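Local coordinates for repressor protein C2 (Enterobacteria phage P22, PDB 2R1J) that holds the phage in its dormant, lysogenic state by binding the OR and OL operators and blocking transcription of the genes for lytic growth, at residues C[31-34]-C[35-39]. Sequence-based numbering, arbitrary orientation.
Sequences SNVA and ISQWE. With nucleotides of chain A; nucleotides of chain B.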
loop_
_atom_site.group_PDB
_atom_site.type_symbol
_atom_site.label_atom_id
_atom_site.label_comp_id
_atom_site.label_asym_id
_atom_site.label_seq_id
_atom_site.Cartn_x
_atom_site.Cartn_y
_atom_site.Cartn_z
ATOM N N SER C 31 15.941 -2.572 2.115
ATOM C CA SER C 31 17.183 -2.207 2.776
ATOM C C SER C 31 16.923 -1.363 4.011
ATOM O O SER C 31 15.842 -0.819 4.210
ATOM C CB SER C 31 18.066 -1.403 1.825
ATOM O OG SER C 31 17.490 -0.147 1.517
ATOM N N ASN C 32 17.948 -1.252 4.852
ATOM C CA ASN C 32 17.824 -0.430 6.034
ATOM C C ASN C 32 17.664 1.021 5.567
ATOM O O ASN C 32 17.000 1.825 6.214
ATOM C CB ASN C 32 19.088 -0.571 6.882
ATOM C CG ASN C 32 20.306 -0.087 6.171
ATOM O OD1 ASN C 32 20.634 -0.570 5.080
ATOM N ND2 ASN C 32 20.998 0.877 6.766
ATOM N N VAL C 33 18.278 1.373 4.439
ATOM C CA VAL C 33 18.146 2.738 3.939
ATOM C C VAL C 33 16.662 3.059 3.600
ATOM O O VAL C 33 16.174 4.161 3.874
ATOM C CB VAL C 33 19.053 2.966 2.698
ATOM C CG1 VAL C 33 18.896 4.409 2.195
ATOM C CG2 VAL C 33 20.512 2.707 3.074
ATOM N N ALA C 34 15.937 2.111 3.012
ATOM C CA ALA C 34 14.541 2.353 2.709
ATOM C C ALA C 34 13.774 2.641 4.005
ATOM O O ALA C 34 12.918 3.518 4.068
ATOM C CB ALA C 34 13.937 1.146 2.003
ATOM N N ILE C 35 14.080 1.892 5.066
ATOM C CA ILE C 35 13.385 2.135 6.332
ATOM C C ILE C 35 13.687 3.567 6.791
ATOM O O ILE C 35 12.780 4.294 7.233
ATOM C CB ILE C 35 13.841 1.137 7.436
ATOM C CG1 ILE C 35 13.528 -0.297 7.013
ATOM C CG2 ILE C 35 13.112 1.472 8.758
ATOM C CD1 ILE C 35 12.074 -0.569 6.707
ATOM N N SER C 36 14.949 3.966 6.691
ATOM C CA SER C 36 15.376 5.313 7.073
ATOM C C SER C 36 14.645 6.376 6.276
ATOM O O SER C 36 14.216 7.398 6.809
ATOM C CB SER C 36 16.890 5.460 6.893
ATOM O OG SER C 36 17.287 6.808 7.042
ATOM N N GLN C 37 14.452 6.110 4.983
ATOM C CA GLN C 37 13.759 7.065 4.137
ATOM C C GLN C 37 12.282 7.187 4.526
ATOM O O GLN C 37 11.751 8.285 4.541
ATOM C CB GLN C 37 13.930 6.657 2.668
ATOM C CG GLN C 37 15.345 6.714 2.178
ATOM C CD GLN C 37 15.537 5.966 0.858
ATOM O OE1 GLN C 37 14.790 5.032 0.546
ATOM N NE2 GLN C 37 16.554 6.359 0.099
ATOM N N TRP C 38 11.619 6.075 4.834
ATOM C CA TRP C 38 10.225 6.127 5.237
ATOM C C TRP C 38 10.084 6.860 6.570
ATOM O O TRP C 38 9.171 7.674 6.745
ATOM C CB TRP C 38 9.625 4.735 5.415
ATOM C CG TRP C 38 9.652 3.920 4.160
ATOM C CD1 TRP C 38 9.803 4.389 2.875
ATOM C CD2 TRP C 38 9.548 2.509 4.071
ATOM N NE1 TRP C 38 9.812 3.328 1.987
ATOM C CE2 TRP C 38 9.655 2.161 2.694
ATOM C CE3 TRP C 38 9.376 1.495 5.015
ATOM C CZ2 TRP C 38 9.603 0.837 2.247
ATOM C CZ3 TRP C 38 9.326 0.170 4.579
ATOM C CH2 TRP C 38 9.438 -0.152 3.202
ATOM N N GLU C 39 10.993 6.581 7.503
ATOM C CA GLU C 39 10.873 7.212 8.831
ATOM C C GLU C 39 11.056 8.717 8.800
ATOM O O GLU C 39 10.412 9.430 9.574
ATOM C CB GLU C 39 11.860 6.583 9.836
ATOM C CG GLU C 39 11.621 5.107 9.997
ATOM C CD GLU C 39 12.345 4.473 11.179
ATOM O OE1 GLU C 39 13.379 5.008 11.603
ATOM O OE2 GLU C 39 11.868 3.421 11.634
ATOM P P DT A 14 15.610 -1.728 -1.492
ATOM O OP1 DT A 14 15.287 -3.156 -1.311
ATOM O OP2 DT A 14 15.651 -0.816 -0.332
ATOM O "O5'" DT A 14 16.968 -1.635 -2.304
ATOM C "C5'" DT A 14 17.032 -2.203 -3.612
ATOM C "C4'" DT A 14 18.389 -1.942 -4.213
ATOM O "O4'" DT A 14 18.478 -0.543 -4.567
ATOM C "C3'" DT A 14 19.487 -2.207 -3.187
ATOM O "O3'" DT A 14 20.526 -3.048 -3.648
ATOM C "C2'" DT A 14 20.040 -0.844 -2.845
ATOM C "C1'" DT A 14 19.648 0.046 -4.006
ATOM N N1 DT A 14 19.281 1.381 -3.501
ATOM C C2 DT A 14 19.916 2.502 -3.982
ATOM O O2 DT A 14 20.812 2.463 -4.812
ATOM N N3 DT A 14 19.480 3.679 -3.444
ATOM C C4 DT A 14 18.526 3.839 -2.472
ATOM O O4 DT A 14 18.244 4.963 -2.084
ATOM C C5 DT A 14 17.918 2.615 -1.984
ATOM C C7 DT A 14 16.906 2.679 -0.881
ATOM C C6 DT A 14 18.306 1.470 -2.532
ATOM P P DC A 13 9.559 1.934 -1.634
ATOM O OP1 DC A 13 8.494 1.076 -1.118
ATOM O OP2 DC A 13 10.364 2.773 -0.719
ATOM O "O5'" DC A 13 10.567 0.935 -2.328
ATOM C "C5'" DC A 13 11.893 0.776 -1.854
ATOM C "C4'" DC A 13 12.812 0.522 -3.025
ATOM O "O4'" DC A 13 12.922 1.770 -3.769
ATOM C "C3'" DC A 13 14.234 0.205 -2.564
ATOM O "O3'" DC A 13 14.515 -1.174 -2.537
ATOM C "C2'" DC A 13 15.138 0.930 -3.546
ATOM C "C1'" DC A 13 14.242 1.908 -4.295
ATOM N N1 DC A 13 14.700 3.294 -4.056
ATOM C C2 DC A 13 15.710 3.807 -4.878
ATOM O O2 DC A 13 16.229 3.056 -5.689
ATOM N N3 DC A 13 16.106 5.089 -4.735
ATOM C C4 DC A 13 15.566 5.857 -3.788
ATOM N N4 DC A 13 15.964 7.140 -3.710
ATOM C C5 DC A 13 14.577 5.349 -2.889
ATOM C C6 DC A 13 14.165 4.075 -3.068
ATOM P P DT B 4 18.016 8.158 10.571
ATOM O OP1 DT B 4 17.243 9.150 11.351
ATOM O OP2 DT B 4 17.269 7.094 9.834
ATOM O "O5'" DT B 4 18.946 8.981 9.582
ATOM C "C5'" DT B 4 19.899 9.900 10.122
ATOM C "C4'" DT B 4 20.766 10.495 9.038
ATOM O "O4'" DT B 4 21.661 9.502 8.498
ATOM C "C3'" DT B 4 20.046 11.120 7.844
ATOM O "O3'" DT B 4 20.718 12.345 7.560
ATOM C "C2'" DT B 4 20.265 10.109 6.727
ATOM C "C1'" DT B 4 21.631 9.550 7.072
ATOM N N1 DT B 4 21.935 8.189 6.597
ATOM C C2 DT B 4 23.120 7.979 5.906
ATOM O O2 DT B 4 23.859 8.878 5.545
ATOM N N3 DT B 4 23.404 6.667 5.644
ATOM C C4 DT B 4 22.634 5.571 5.969
ATOM O O4 DT B 4 23.044 4.450 5.721
ATOM C C5 DT B 4 21.374 5.862 6.614
ATOM C C7 DT B 4 20.453 4.734 6.942
ATOM C C6 DT B 4 21.085 7.145 6.892
#
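Ile35, the first residue of 35-39, donates its N-H weakly to Ser31 O in the first turn of the recognition helix laid on the operator. That turn is capped by Ser31, whose short side chain folds OG back between its own N and carbonyl carbon (chi1 66°), where it accepts from Ala34 N at 3.1 Å. The same OG donates to OP2 of DT14 of chain A, 2.7 Å away, and Ser31 N does too, so two bonds hold the phosphate at the helix N-terminus, where the helix dipole would favour it. Ser36 N bonds Asn32 O, and Ser36 OG, small enough to sit close to the backbone of the other strand, gives its hydrogen to OP2 of DT4 of chain B at 2.8 Å. Gln37 N donates to Val33 O, while its long side chain extends beyond CG to reach the bases: NE2 donates to O4 of DT14 of chain A at 3.1 Å. The Gln37 side chain runs obliquely across that of Val33, whose CG1 lies 3.7 Å from NE2; Val33, branched and apolar, also packs on a thymine base. Trp38 N bonds Ala34 O, which also sits 3.3 Å above one face of the indole, toward its rim. Pointing CG away from its own carbonyl carbon (chi1 -61°) swings the ring back along the helix, and NE1 donates to OP2 of DC13 of chain A at 2.8 Å; a flat, largely apolar ring with one N-H can thus pack on protein and still grip a phosphate. Glu39, an acid, makes salt bridges to Arg11 and Arg14. In this N-terminal DNA-binding domain of the longer repressor, helix 32-39 is the second helix of the helix-turn-helix: Ile35 packs on Leu24 of helix 21-28, while Trp38 touches Ile10 of helix 6-17 and Leu53 of helix 47-56.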